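Local atomic coordinates of CDP-glucose-4,6-dehydratase (Yersinia pseudotuberculosis, PDB entry 1RKX), a protein that catalyses the dehydration of CDP-D-glucose to CDP-4-dehydro-6-deoxy-D-glucose, using NAD as cofactor. Residues G9-V14 with Q80-F85; S5-K10 with L245-Y250; L95-P100 with Y154-N159; N129-K134 with C163-T168. All blocks are in the same frame, centred on the assembly; numbering follows the deposited sequence.

Contact 1. Residues G9-V14 with Q80-F85; sequences GKRVFV and QPEIVF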
# COMPACT_ATOMS: atom_id res chain seq x y z
N GLY C 9 40.88 -9.07 -16.16
CA GLY C 9 40.62 -10.28 -16.92
C GLY C 9 39.18 -10.76 -17.04
O GLY C 9 38.93 -11.77 -17.70
N LYS C 10 38.23 -10.06 -16.41
CA LYS C 10 36.83 -10.46 -16.50
C LYS C 10 36.29 -10.18 -17.89
O LYS C 10 36.57 -9.13 -18.48
CB LYS C 10 35.98 -9.72 -15.47
CG LYS C 10 36.22 -10.12 -14.02
CD LYS C 10 35.78 -11.55 -13.76
CE LYS C 10 35.89 -11.91 -12.29
NZ LYS C 10 37.30 -11.80 -11.79
N ARG C 11 35.51 -11.11 -18.43
CA ARG C 11 34.92 -10.93 -19.75
C ARG C 11 33.57 -10.24 -19.54
O ARG C 11 32.62 -10.84 -19.05
CB ARG C 11 34.73 -12.29 -20.44
CG ARG C 11 36.03 -13.08 -20.59
CD ARG C 11 35.80 -14.40 -21.31
NE ARG C 11 35.56 -14.22 -22.74
CZ ARG C 11 36.47 -13.83 -23.62
NH1 ARG C 11 37.71 -13.56 -23.22
NH2 ARG C 11 36.15 -13.70 -24.91
N VAL C 12 33.51 -8.97 -19.93
CA VAL C 12 32.31 -8.16 -19.76
C VAL C 12 31.69 -7.74 -21.09
O VAL C 12 32.36 -7.18 -21.96
CB VAL C 12 32.63 -6.90 -18.92
CG1 VAL C 12 31.35 -6.16 -18.54
CG2 VAL C 12 33.40 -7.29 -17.67
N PHE C 13 30.39 -8.00 -21.22
CA PHE C 13 29.64 -7.67 -22.43
C PHE C 13 28.77 -6.46 -22.09
O PHE C 13 28.00 -6.50 -21.13
CB PHE C 13 28.76 -8.86 -22.83
CG PHE C 13 28.10 -8.71 -24.17
CD1 PHE C 13 28.79 -9.01 -25.34
CD2 PHE C 13 26.77 -8.29 -24.26
CE1 PHE C 13 28.16 -8.90 -26.59
CE2 PHE C 13 26.14 -8.18 -25.50
CZ PHE C 13 26.83 -8.48 -26.67
N VAL C 14 28.88 -5.40 -22.88
CA VAL C 14 28.11 -4.19 -22.63
C VAL C 14 27.28 -3.73 -23.83
O VAL C 14 27.83 -3.35 -24.86
CB VAL C 14 29.05 -3.01 -22.26
CG1 VAL C 14 28.23 -1.75 -21.99
CG2 VAL C 14 29.90 -3.38 -21.04
N GLN C 80 31.20 -15.28 -24.87
CA GLN C 80 31.17 -16.03 -23.61
C GLN C 80 31.43 -15.12 -22.40
O GLN C 80 32.37 -15.35 -21.63
CB GLN C 80 32.21 -17.15 -23.63
CG GLN C 80 32.01 -18.18 -24.74
CD GLN C 80 30.83 -19.09 -24.50
OE1 GLN C 80 30.78 -19.79 -23.49
NE2 GLN C 80 29.87 -19.08 -25.42
N PRO C 81 30.61 -14.08 -22.22
CA PRO C 81 30.82 -13.17 -21.09
C PRO C 81 30.44 -13.78 -19.74
O PRO C 81 29.61 -14.69 -19.67
CB PRO C 81 29.91 -11.99 -21.44
CG PRO C 81 28.73 -12.70 -22.06
CD PRO C 81 29.42 -13.69 -23.00
N GLU C 82 31.06 -13.29 -18.67
CA GLU C 82 30.77 -13.76 -17.32
C GLU C 82 29.91 -12.68 -16.67
O GLU C 82 29.18 -12.94 -15.71
CB GLU C 82 32.04 -13.87 -16.49
CG GLU C 82 33.18 -14.64 -17.10
CD GLU C 82 34.45 -14.46 -16.29
OE1 GLU C 82 34.47 -14.93 -15.13
OE2 GLU C 82 35.40 -13.84 -16.80
N ILE C 83 30.02 -11.47 -17.20
CA ILE C 83 29.26 -10.33 -16.69
C ILE C 83 28.66 -9.54 -17.84
O ILE C 83 29.33 -9.27 -18.84
CB ILE C 83 30.17 -9.40 -15.86
CG1 ILE C 83 30.81 -10.18 -14.70
CG2 ILE C 83 29.36 -8.23 -15.31
CD1 ILE C 83 31.84 -9.38 -13.92
N VAL C 84 27.40 -9.16 -17.68
CA VAL C 84 26.70 -8.41 -18.71
C VAL C 84 26.03 -7.15 -18.16
O VAL C 84 25.37 -7.20 -17.13
CB VAL C 84 25.60 -9.25 -19.38
CG1 VAL C 84 24.84 -8.39 -20.40
CG2 VAL C 84 26.21 -10.47 -20.06
N PHE C 85 26.23 -6.03 -18.85
CA PHE C 85 25.59 -4.77 -18.49
C PHE C 85 24.73 -4.39 -19.69
O PHE C 85 25.26 -4.14 -20.78
CB PHE C 85 26.62 -3.66 -18.26
CG PHE C 85 27.40 -3.80 -16.98
CD1 PHE C 85 28.65 -4.43 -16.97
CD2 PHE C 85 26.90 -3.29 -15.78
CE1 PHE C 85 29.39 -4.54 -15.79
CE2 PHE C 85 27.64 -3.39 -14.59
CZ PHE C 85 28.88 -4.01 -14.60
O HOH W 1 38.21 -14.33 -16.53
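R11 and E82 hold each other through main chain and carboxylate, not through paired charges. The carbonyl O of R11 accepts two amides, N of E82 at 2.9 Å and N of I83 at 3.3 Å. In return N of R11 donates to OE2 of E82 at 3.2 Å, an almost straight bond (167°) on the anti side of the carboxylate, 33° out of its plane. A water bonded to that OE2 and to O of G9 adds a second link. E82 suits the place because its chain, extended beyond CG, carries one oxygen back to the strand edge while OE1 is taken by the hydroxyl of Y250. The guanidinium of R11 bonds through NE to O of F79, at the end of helix 69-79. Further on, N of F13 donates to O of I83 and N of F85 to O of F13, each at 2.9 Å. This is parallel pairing of the first and fourth strands, neighbours at the middle of the Rossmann sheet, where the crossover changes direction. Beta-branched V12 and V14 fit the extended backbone and share a face with I83 and F85; CG1 of V12 touches the edge of the F85 ring at CD1, 3.6 Å away. On the other face CB of F13 packs against CB of P81 at 3.6 Å. F13, its CG anti to the backbone N (chi1 -171°), packs on I76 and F79.

Contact 2. Residues S5-K10 with L245-Y250; sequences SFWQGK and LAQKLY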
# COMPACT_ATOMS: atom_id res chain seq x y z
N SER C 5 41.13 -5.05 -8.70
CA SER C 5 41.68 -6.39 -8.84
C SER C 5 40.65 -7.35 -9.44
O SER C 5 40.96 -8.12 -10.35
CB SER C 5 42.14 -6.91 -7.48
OG SER C 5 42.57 -8.26 -7.56
N PHE C 6 39.43 -7.29 -8.91
CA PHE C 6 38.33 -8.15 -9.36
C PHE C 6 38.07 -8.10 -10.86
O PHE C 6 37.86 -9.13 -11.49
CB PHE C 6 37.03 -7.76 -8.63
CG PHE C 6 35.80 -8.45 -9.16
CD1 PHE C 6 35.47 -9.74 -8.76
CD2 PHE C 6 34.98 -7.81 -10.09
CE1 PHE C 6 34.35 -10.38 -9.27
CE2 PHE C 6 33.84 -8.44 -10.60
CZ PHE C 6 33.53 -9.73 -10.19
N TRP C 7 38.08 -6.90 -11.42
CA TRP C 7 37.81 -6.71 -12.84
C TRP C 7 38.89 -7.18 -13.80
O TRP C 7 38.61 -7.42 -14.98
CB TRP C 7 37.46 -5.25 -13.10
CG TRP C 7 36.20 -4.87 -12.40
CD1 TRP C 7 36.09 -4.28 -11.17
CD2 TRP C 7 34.87 -5.21 -12.80
NE1 TRP C 7 34.77 -4.23 -10.79
CE2 TRP C 7 34.00 -4.79 -11.77
CE3 TRP C 7 34.33 -5.82 -13.94
CZ2 TRP C 7 32.61 -4.97 -11.85
CZ3 TRP C 7 32.95 -6.00 -14.01
CH2 TRP C 7 32.11 -5.57 -12.97
N GLN C 8 40.11 -7.33 -13.30
CA GLN C 8 41.21 -7.77 -14.14
C GLN C 8 40.90 -9.10 -14.83
O GLN C 8 40.67 -10.11 -14.18
CB GLN C 8 42.48 -7.92 -13.30
CG GLN C 8 43.74 -8.15 -14.11
CD GLN C 8 44.06 -6.99 -15.04
OE1 GLN C 8 44.15 -5.84 -14.60
NE2 GLN C 8 44.24 -7.28 -16.32
N GLY C 9 40.88 -9.07 -16.16
CA GLY C 9 40.62 -10.28 -16.92
C GLY C 9 39.18 -10.76 -17.04
O GLY C 9 38.93 -11.77 -17.70
N LYS C 10 38.23 -10.06 -16.41
CA LYS C 10 36.83 -10.46 -16.50
C LYS C 10 36.29 -10.18 -17.89
O LYS C 10 36.57 -9.13 -18.48
CB LYS C 10 35.98 -9.72 -15.47
CG LYS C 10 36.22 -10.12 -14.02
CD LYS C 10 35.78 -11.55 -13.76
CE LYS C 10 35.89 -11.91 -12.29
NZ LYS C 10 37.30 -11.80 -11.79
N LEU C 245 27.54 -3.50 -7.59
CA LEU C 245 26.50 -4.52 -7.64
C LEU C 245 26.95 -5.72 -8.45
O LEU C 245 26.72 -6.87 -8.05
CB LEU C 245 25.21 -3.94 -8.25
CG LEU C 245 24.07 -4.93 -8.48
CD1 LEU C 245 23.62 -5.54 -7.16
CD2 LEU C 245 22.90 -4.21 -9.16
N ALA C 246 27.58 -5.47 -9.60
CA ALA C 246 28.05 -6.55 -10.46
C ALA C 246 29.01 -7.46 -9.69
O ALA C 246 28.92 -8.69 -9.79
CB ALA C 246 28.76 -5.97 -11.68
N GLN C 247 29.92 -6.85 -8.95
CA GLN C 247 30.89 -7.63 -8.19
C GLN C 247 30.18 -8.52 -7.18
O GLN C 247 30.50 -9.70 -7.05
CB GLN C 247 31.87 -6.70 -7.47
CG GLN C 247 33.17 -7.39 -7.12
CD GLN C 247 34.10 -6.52 -6.30
OE1 GLN C 247 34.18 -5.31 -6.51
NE2 GLN C 247 34.82 -7.14 -5.37
N LYS C 248 29.20 -7.96 -6.48
CA LYS C 248 28.46 -8.73 -5.49
C LYS C 248 27.63 -9.84 -6.11
O LYS C 248 27.56 -10.94 -5.56
CB LYS C 248 27.58 -7.81 -4.64
CG LYS C 248 28.36 -7.01 -3.61
CD LYS C 248 27.45 -6.31 -2.63
CE LYS C 248 28.23 -5.74 -1.46
NZ LYS C 248 29.24 -4.74 -1.90
N LEU C 249 27.00 -9.56 -7.25
CA LEU C 249 26.21 -10.58 -7.94
C LEU C 249 27.13 -11.73 -8.34
O LEU C 249 26.76 -12.90 -8.25
CB LEU C 249 25.56 -9.99 -9.20
CG LEU C 249 24.39 -9.03 -9.00
CD1 LEU C 249 24.12 -8.27 -10.30
CD2 LEU C 249 23.16 -9.80 -8.54
N TYR C 250 28.33 -11.38 -8.78
CA TYR C 250 29.31 -12.37 -9.21
C TYR C 250 29.81 -13.23 -8.06
O TYR C 250 29.72 -14.46 -8.11
CB TYR C 250 30.50 -11.66 -9.86
CG TYR C 250 31.50 -12.60 -10.53
CD1 TYR C 250 31.52 -12.75 -11.91
CD2 TYR C 250 32.42 -13.33 -9.77
CE1 TYR C 250 32.42 -13.61 -12.53
CE2 TYR C 250 33.33 -14.19 -10.38
CZ TYR C 250 33.32 -14.33 -11.76
OH TYR C 250 34.22 -15.18 -12.37
O HOH W 2 33.40 -3.70 -8.25
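F6 and Q247 bring the two backbones closest, their CA atoms 7.5 Å apart, where the short helix 4-7 passes helix 236-251. The chain then leaves through a type II turn from W7 to K10, whose third residue, G9, has the positive phi that a residue without a side chain adopts easily. Side chains make nearly all the close contacts. CG of Q247 stands over the centre of the F6 ring, 3.4 Å from its centroid, a CH-pi contact; a glutamine serves well because its methylene covers the ring while its amide passes on, nearly parallel to the ring. Over the opposite face of F6, nearer the rim, lies CE of K10, 3.7 Å above the plane. CG of F6 is anti to the backbone N (chi1 172°), and the edge of the ring meets the face of Y250 in a T-shaped pair, centroids 5.1 Å apart and planes at 82°. CE of K10 also lies over a face of Y250, 3.6 Å from CZ. NZ bonds to O of F6 at 2.7 Å while CE packs against both rings. W7 sets the edge of its indole, at CH2, 3.6 Å from CB of A246, a side chain small enough to admit it. A water lies between NE1 of W7 and OE1 of Q247, though its approach to OE1 is doubtfully short. Beneath these helices runs strand 83-86, where W7 and Y250 both rest on I83 and F85 meets W7 and A246; L249, further round helix 236-251, packs on strands 126-130 and 187-192.

Contact 3. Residues L95-P100 with Y154-N159; sequences LSYSEP and YDPYSN. With NAD (nicotinamide-adenine-dinucleotide), chain G.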
# COMPACT_ATOMS: atom_id res chain seq x y z
N LEU C 95 11.03 11.43 -28.12
CA LEU C 95 10.97 10.54 -29.27
C LEU C 95 9.95 9.41 -29.11
O LEU C 95 9.31 9.02 -30.09
CB LEU C 95 12.35 9.95 -29.55
CG LEU C 95 12.42 9.12 -30.84
CD1 LEU C 95 12.08 10.01 -32.03
CD2 LEU C 95 13.80 8.50 -30.99
N SER C 96 9.80 8.90 -27.89
CA SER C 96 8.86 7.80 -27.64
C SER C 96 7.43 8.18 -28.01
O SER C 96 6.60 7.31 -28.28
CB SER C 96 8.92 7.33 -26.18
OG SER C 96 8.28 8.25 -25.30
N TYR C 97 7.14 9.47 -28.01
CA TYR C 97 5.80 9.93 -28.38
C TYR C 97 5.58 9.83 -29.88
O TYR C 97 4.46 9.61 -30.33
CB TYR C 97 5.56 11.37 -27.92
CG TYR C 97 5.18 11.47 -26.46
CD1 TYR C 97 6.04 12.03 -25.52
CD2 TYR C 97 3.94 11.01 -26.02
CE1 TYR C 97 5.69 12.12 -24.17
CE2 TYR C 97 3.57 11.10 -24.69
CZ TYR C 97 4.44 11.66 -23.77
OH TYR C 97 4.05 11.77 -22.46
N SER C 98 6.64 10.01 -30.66
CA SER C 98 6.50 9.93 -32.11
C SER C 98 6.83 8.54 -32.65
O SER C 98 6.42 8.18 -33.74
CB SER C 98 7.40 10.98 -32.79
OG SER C 98 8.76 10.76 -32.48
N GLU C 99 7.58 7.76 -31.87
CA GLU C 99 7.96 6.41 -32.26
C GLU C 99 7.72 5.44 -31.11
O GLU C 99 8.65 4.82 -30.60
CB GLU C 99 9.43 6.37 -32.66
CG GLU C 99 9.76 7.15 -33.92
CD GLU C 99 11.25 7.18 -34.20
OE1 GLU C 99 11.90 6.11 -34.08
OE2 GLU C 99 11.78 8.26 -34.55
N PRO C 100 6.46 5.30 -30.68
CA PRO C 100 6.17 4.39 -29.57
C PRO C 100 6.53 2.92 -29.84
O PRO C 100 7.12 2.25 -28.99
CB PRO C 100 4.67 4.61 -29.34
CG PRO C 100 4.16 4.97 -30.71
CD PRO C 100 5.23 5.93 -31.19
N TYR C 154 4.01 6.86 -17.63
CA TYR C 154 3.02 7.61 -18.41
C TYR C 154 3.29 7.54 -19.91
O TYR C 154 2.46 7.06 -20.68
CB TYR C 154 3.04 9.07 -17.95
CG TYR C 154 1.97 9.94 -18.57
CD1 TYR C 154 0.66 9.89 -18.11
CD2 TYR C 154 2.29 10.84 -19.59
CE1 TYR C 154 -0.32 10.73 -18.66
CE2 TYR C 154 1.32 11.67 -20.14
CZ TYR C 154 0.02 11.61 -19.67
OH TYR C 154 -0.94 12.45 -20.20
N ASP C 155 4.46 8.04 -20.31
CA ASP C 155 4.87 8.05 -21.71
C ASP C 155 5.41 6.68 -22.11
O ASP C 155 5.78 5.88 -21.24
CB ASP C 155 5.96 9.10 -21.92
CG ASP C 155 7.17 8.82 -21.06
OD1 ASP C 155 7.12 9.13 -19.85
OD2 ASP C 155 8.15 8.26 -21.58
N PRO C 156 5.48 6.40 -23.42
CA PRO C 156 5.99 5.12 -23.92
C PRO C 156 7.38 4.74 -23.41
O PRO C 156 7.64 3.57 -23.12
CB PRO C 156 5.95 5.31 -25.43
CG PRO C 156 4.73 6.19 -25.61
CD PRO C 156 4.92 7.21 -24.52
N TYR C 157 8.27 5.72 -23.31
CA TYR C 157 9.63 5.45 -22.82
C TYR C 157 9.58 4.96 -21.37
O TYR C 157 10.07 3.87 -21.05
CB TYR C 157 10.51 6.70 -22.90
CG TYR C 157 11.70 6.63 -21.97
CD1 TYR C 157 12.80 5.83 -22.26
CD2 TYR C 157 11.70 7.33 -20.76
CE1 TYR C 157 13.87 5.71 -21.36
CE2 TYR C 157 12.75 7.22 -19.85
CZ TYR C 157 13.83 6.41 -20.16
OH TYR C 157 14.87 6.30 -19.26
N SER C 158 9.00 5.78 -20.49
CA SER C 158 8.89 5.43 -19.08
C SER C 158 8.19 4.09 -18.93
O SER C 158 8.66 3.21 -18.20
CB SER C 158 8.11 6.51 -18.32
OG SER C 158 8.76 7.77 -18.39
N ASN C 159 7.09 3.92 -19.64
CA ASN C 159 6.32 2.69 -19.56
C ASN C 159 7.09 1.48 -20.07
O ASN C 159 6.99 0.38 -19.51
CB ASN C 159 5.00 2.85 -20.32
CG ASN C 159 4.01 1.75 -20.01
OD1 ASN C 159 3.92 0.75 -20.73
ND2 ASN C 159 3.27 1.91 -18.92
PA NAD G . 22.58 7.25 -25.09
O1A NAD G . 21.59 7.59 -26.13
O2A NAD G . 23.82 8.07 -25.05
O5B NAD G . 23.02 5.71 -25.20
C5B NAD G . 22.05 4.74 -25.69
C4B NAD G . 22.75 3.51 -26.27
O4B NAD G . 21.64 2.70 -26.71
C3B NAD G . 23.56 3.82 -27.51
O3B NAD G . 24.85 3.20 -27.34
C2B NAD G . 22.72 3.23 -28.62
O2B NAD G . 23.49 2.85 -29.80
C1B NAD G . 22.04 2.09 -27.90
N9A NAD G . 20.86 1.61 -28.61
C8A NAD G . 19.65 2.24 -28.75
N7A NAD G . 18.77 1.55 -29.46
C5A NAD G . 19.45 0.40 -29.80
C6A NAD G . 19.07 -0.73 -30.56
N6A NAD G . 17.89 -0.92 -31.13
N1A NAD G . 19.99 -1.73 -30.72
C2A NAD G . 21.23 -1.55 -30.14
N3A NAD G . 21.69 -0.56 -29.43
C4A NAD G . 20.74 0.41 -29.29
O3 NAD G . 21.86 7.28 -23.71
PN NAD G . 22.43 7.04 -22.19
O1N NAD G . 22.23 8.32 -21.52
O2N NAD G . 23.86 6.64 -22.29
O5D NAD G . 21.44 5.95 -21.62
C5D NAD G . 22.00 4.69 -21.25
C4D NAD G . 20.93 3.80 -20.64
O4D NAD G . 20.55 4.48 -19.40
C3D NAD G . 19.61 3.62 -21.39
O3D NAD G . 19.07 2.33 -21.05
C2D NAD G . 18.76 4.74 -20.82
O2D NAD G . 17.36 4.46 -21.02
C1D NAD G . 19.15 4.69 -19.37
N1N NAD G . 18.83 5.93 -18.67
C2N NAD G . 19.59 7.10 -18.82
C3N NAD G . 19.28 8.33 -18.01
C7N NAD G . 20.16 9.50 -18.19
O7N NAD G . 19.90 10.50 -17.49
N7N NAD G . 21.20 9.53 -19.04
C4N NAD G . 18.05 8.33 -17.14
C5N NAD G . 17.34 7.01 -17.12
C6N NAD G . 17.70 5.94 -17.80
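S96, a residue of helix 93-98, offers its hydroxyl to the first turn of a different helix: OG accepts a weak bond from N of Y157 at 3.2 Å, bent to 142°. The side chain takes the crowded position between its own N and carbonyl carbon (chi1 75°), and OG is also bonded to O of V93. A serine fits, since a short hydroxyl can serve both main-chain partners. D155 is the N-cap of helix 156-175; it takes N of S158 on OD2 at 2.8 Å, nearly straight but from above the carboxylate plane, and OG of S158 on OD1 at 2.6 Å, on the syn side. P156 suits the first turn because it has no N-H to satisfy, and its CG lies 3.4 Å from O of S96. The Y97 side chain crosses those of D155 and P156 at about a right angle: CD of P156 stands 4.1 Å above one face of the ring, toward the rim, and the phenol OH comes to 3.3 Å from CB of D155. Y157 and K161 fit the Tyr-x-x-x-Lys signature of short-chain dehydrogenases/reductases. OH of Y157 lies 3.2 Å from C6N of the nicotinamide and is hydrogen-bonded to OG of S132, which places this residue of the first helical turn in the cofactor pocket. Around it, helix 100-121 places T103 against S96 and Y104 against P156. The second subunit adds to this corner: OG of its S170 bonds to O of Y154, and its S174 packs on P156.

Contact 4. Residues N129-K134 with C163-T168; sequences NITSDK and CAELVT. With NAD (nicotinamide-adenine-dinucleotide), chain G.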
# COMPACT_ATOMS: atom_id res chain seq x y z
N ASN C 129 20.86 -5.12 -15.56
CA ASN C 129 20.01 -4.51 -16.56
C ASN C 129 19.63 -3.09 -16.16
O ASN C 129 18.92 -2.88 -15.18
CB ASN C 129 18.76 -5.36 -16.77
CG ASN C 129 17.74 -4.69 -17.66
OD1 ASN C 129 18.09 -3.85 -18.48
ND2 ASN C 129 16.48 -5.07 -17.50
N ILE C 130 20.10 -2.12 -16.94
CA ILE C 130 19.80 -0.72 -16.70
C ILE C 130 18.42 -0.39 -17.24
O ILE C 130 18.16 -0.49 -18.45
CB ILE C 130 20.83 0.21 -17.39
CG1 ILE C 130 22.16 0.19 -16.64
CG2 ILE C 130 20.30 1.64 -17.44
CD1 ILE C 130 22.85 -1.15 -16.64
N THR C 131 17.52 -0.01 -16.35
CA THR C 131 16.17 0.35 -16.78
C THR C 131 16.08 1.87 -16.70
O THR C 131 16.61 2.57 -17.58
CB THR C 131 15.10 -0.35 -15.91
OG1 THR C 131 15.28 -0.02 -14.53
CG2 THR C 131 15.21 -1.86 -16.08
N SER C 132 15.46 2.41 -15.66
CA SER C 132 15.35 3.86 -15.53
C SER C 132 14.70 4.26 -14.22
O SER C 132 14.01 3.47 -13.60
CB SER C 132 14.50 4.43 -16.68
OG SER C 132 14.30 5.83 -16.53
N ASP C 133 14.95 5.49 -13.79
CA ASP C 133 14.32 5.98 -12.57
C ASP C 133 12.83 6.17 -12.90
O ASP C 133 11.98 6.22 -12.00
CB ASP C 133 14.96 7.30 -12.10
CG ASP C 133 14.82 8.41 -13.12
OD1 ASP C 133 15.05 8.15 -14.32
OD2 ASP C 133 14.51 9.56 -12.71
N LYS C 134 12.52 6.24 -14.19
CA LYS C 134 11.14 6.44 -14.65
C LYS C 134 10.31 5.15 -14.77
O LYS C 134 9.20 5.17 -15.29
CB LYS C 134 11.13 7.16 -16.00
CG LYS C 134 11.88 8.48 -16.01
CD LYS C 134 11.35 9.42 -14.94
CE LYS C 134 12.17 10.70 -14.87
NZ LYS C 134 12.07 11.49 -16.14
N CYS C 163 7.98 -1.97 -18.18
CA CYS C 163 7.82 -3.30 -18.78
C CYS C 163 9.14 -4.08 -18.70
O CYS C 163 9.12 -5.28 -18.44
CB CYS C 163 7.37 -3.20 -20.24
SG CYS C 163 5.60 -2.80 -20.45
N ALA C 164 10.26 -3.40 -18.95
CA ALA C 164 11.57 -4.06 -18.91
C ALA C 164 11.82 -4.62 -17.51
O ALA C 164 12.44 -5.69 -17.37
CB ALA C 164 12.68 -3.07 -19.29
N GLU C 165 11.33 -3.92 -16.49
CA GLU C 165 11.47 -4.38 -15.11
C GLU C 165 10.66 -5.66 -14.95
O GLU C 165 11.15 -6.64 -14.40
CB GLU C 165 10.97 -3.31 -14.13
CG GLU C 165 11.96 -2.18 -13.84
CD GLU C 165 13.14 -2.61 -12.97
OE1 GLU C 165 13.08 -3.69 -12.35
OE2 GLU C 165 14.12 -1.85 -12.89
N LEU C 166 9.41 -5.65 -15.42
CA LEU C 166 8.58 -6.85 -15.33
C LEU C 166 9.24 -8.02 -16.04
O LEU C 166 9.32 -9.12 -15.49
CB LEU C 166 7.19 -6.58 -15.93
CG LEU C 166 6.08 -6.23 -14.93
CD1 LEU C 166 6.40 -4.91 -14.23
CD2 LEU C 166 4.74 -6.14 -15.65
N VAL C 167 9.71 -7.79 -17.27
CA VAL C 167 10.37 -8.84 -18.05
C VAL C 167 11.53 -9.46 -17.28
O VAL C 167 11.66 -10.68 -17.22
CB VAL C 167 10.92 -8.28 -19.39
CG1 VAL C 167 11.88 -9.28 -20.04
CG2 VAL C 167 9.76 -7.99 -20.35
N THR C 168 12.38 -8.61 -16.71
CA THR C 168 13.54 -9.10 -15.97
C THR C 168 13.09 -9.92 -14.77
O THR C 168 13.67 -10.96 -14.48
CB THR C 168 14.44 -7.94 -15.50
OG1 THR C 168 14.80 -7.12 -16.61
CG2 THR C 168 15.72 -8.50 -14.86
PA NAD G . 22.58 7.25 -25.09
O1A NAD G . 21.59 7.59 -26.13
O2A NAD G . 23.82 8.07 -25.05
O5B NAD G . 23.02 5.71 -25.20
C5B NAD G . 22.05 4.74 -25.69
C4B NAD G . 22.75 3.51 -26.27
O4B NAD G . 21.64 2.70 -26.71
C3B NAD G . 23.56 3.82 -27.51
O3B NAD G . 24.85 3.20 -27.34
C2B NAD G . 22.72 3.23 -28.62
O2B NAD G . 23.49 2.85 -29.80
C1B NAD G . 22.04 2.09 -27.90
N9A NAD G . 20.86 1.61 -28.61
C8A NAD G . 19.65 2.24 -28.75
N7A NAD G . 18.77 1.55 -29.46
C5A NAD G . 19.45 0.40 -29.80
C6A NAD G . 19.07 -0.73 -30.56
N6A NAD G . 17.89 -0.92 -31.13
N1A NAD G . 19.99 -1.73 -30.72
C2A NAD G . 21.23 -1.55 -30.14
N3A NAD G . 21.69 -0.56 -29.43
C4A NAD G . 20.74 0.41 -29.29
O3 NAD G . 21.86 7.28 -23.71
PN NAD G . 22.43 7.04 -22.19
O1N NAD G . 22.23 8.32 -21.52
O2N NAD G . 23.86 6.64 -22.29
O5D NAD G . 21.44 5.95 -21.62
C5D NAD G . 22.00 4.69 -21.25
C4D NAD G . 20.93 3.80 -20.64
O4D NAD G . 20.55 4.48 -19.40
C3D NAD G . 19.61 3.62 -21.39
O3D NAD G . 19.07 2.33 -21.05
C2D NAD G . 18.76 4.74 -20.82
O2D NAD G . 17.36 4.46 -21.02
C1D NAD G . 19.15 4.69 -19.37
N1N NAD G . 18.83 5.93 -18.67
C2N NAD G . 19.59 7.10 -18.82
C3N NAD G . 19.28 8.33 -18.01
C7N NAD G . 20.16 9.50 -18.19
O7N NAD G . 19.90 10.50 -17.49
N7N NAD G . 21.20 9.53 -19.04
C4N NAD G . 18.05 8.33 -17.14
C5N NAD G . 17.34 7.01 -17.12
C6N NAD G . 17.70 5.94 -17.80
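T131 and E165 join the C-terminal end of strand 126-130, the fifth of the Rossmann sheet, to helix 156-175, just where the chain turns past the nicotinamide of NAD. OG1 of T131 donates to OE2 of E165 at 2.7 Å, meeting the carboxylate on its anti side and 20° out of its plane. The helix residue reaches the strand because its chain bends at chi2 (-73°), which swings CD back toward T131; the two side chains cross at about a right angle. CG2 of T131 lies beside the E165 carboxylate and 4.3 Å from CB of A164, whose small methyl lets the strand end lie close. One turn on, T168 faces N129, and its OG1 bonds back to O of A164 at 2.9 Å; that carbonyl also takes N of T168, from the opposite face of its plane. The segment beyond T131 lines the cofactor pocket. O of T131 lies 3.5 Å from C6N of NAD and is bonded to NZ of K161, while OG of S132 comes to 3.3 Å from C5N. An ST turn, K134 N to S132 OG at 3.0 Å, shapes the backbone here, and on the strand CG2 of I130 lies 3.5 Å from O4D of the nicotinamide ribose. E165 is buried, but both its oxygens are satisfied: OE2 also forms a salt bridge with R192, and OE1 bonds to T190. Such surroundings would probably keep the glutamate ionised, with T131 as a neutral donor tying this charged pair to the end of the strand.

Contacts 1 and 2 share G9 and K10 and meet through I83 and F85, which pack on W7, Y250 and A246. Both are only partly buried: contact 1 is mostly main-chain pairing in the sheet, whereas contact 2 joins two helices on one side of it by aromatic and methylene packing. Contacts 3 and 4 are both buried, draw on helix 156-175, touch NAD and reach the second subunit; in contact 3 the capped helix start gives S96 a weak bond, and contact 4 ties a later turn to strand 126-130 by buried polar groups. That strand neighbours 83-86, so contacts 1 and 4 reach one sheet without touching. Contacts 2 and 3 lie on opposite sides of the chain's centre.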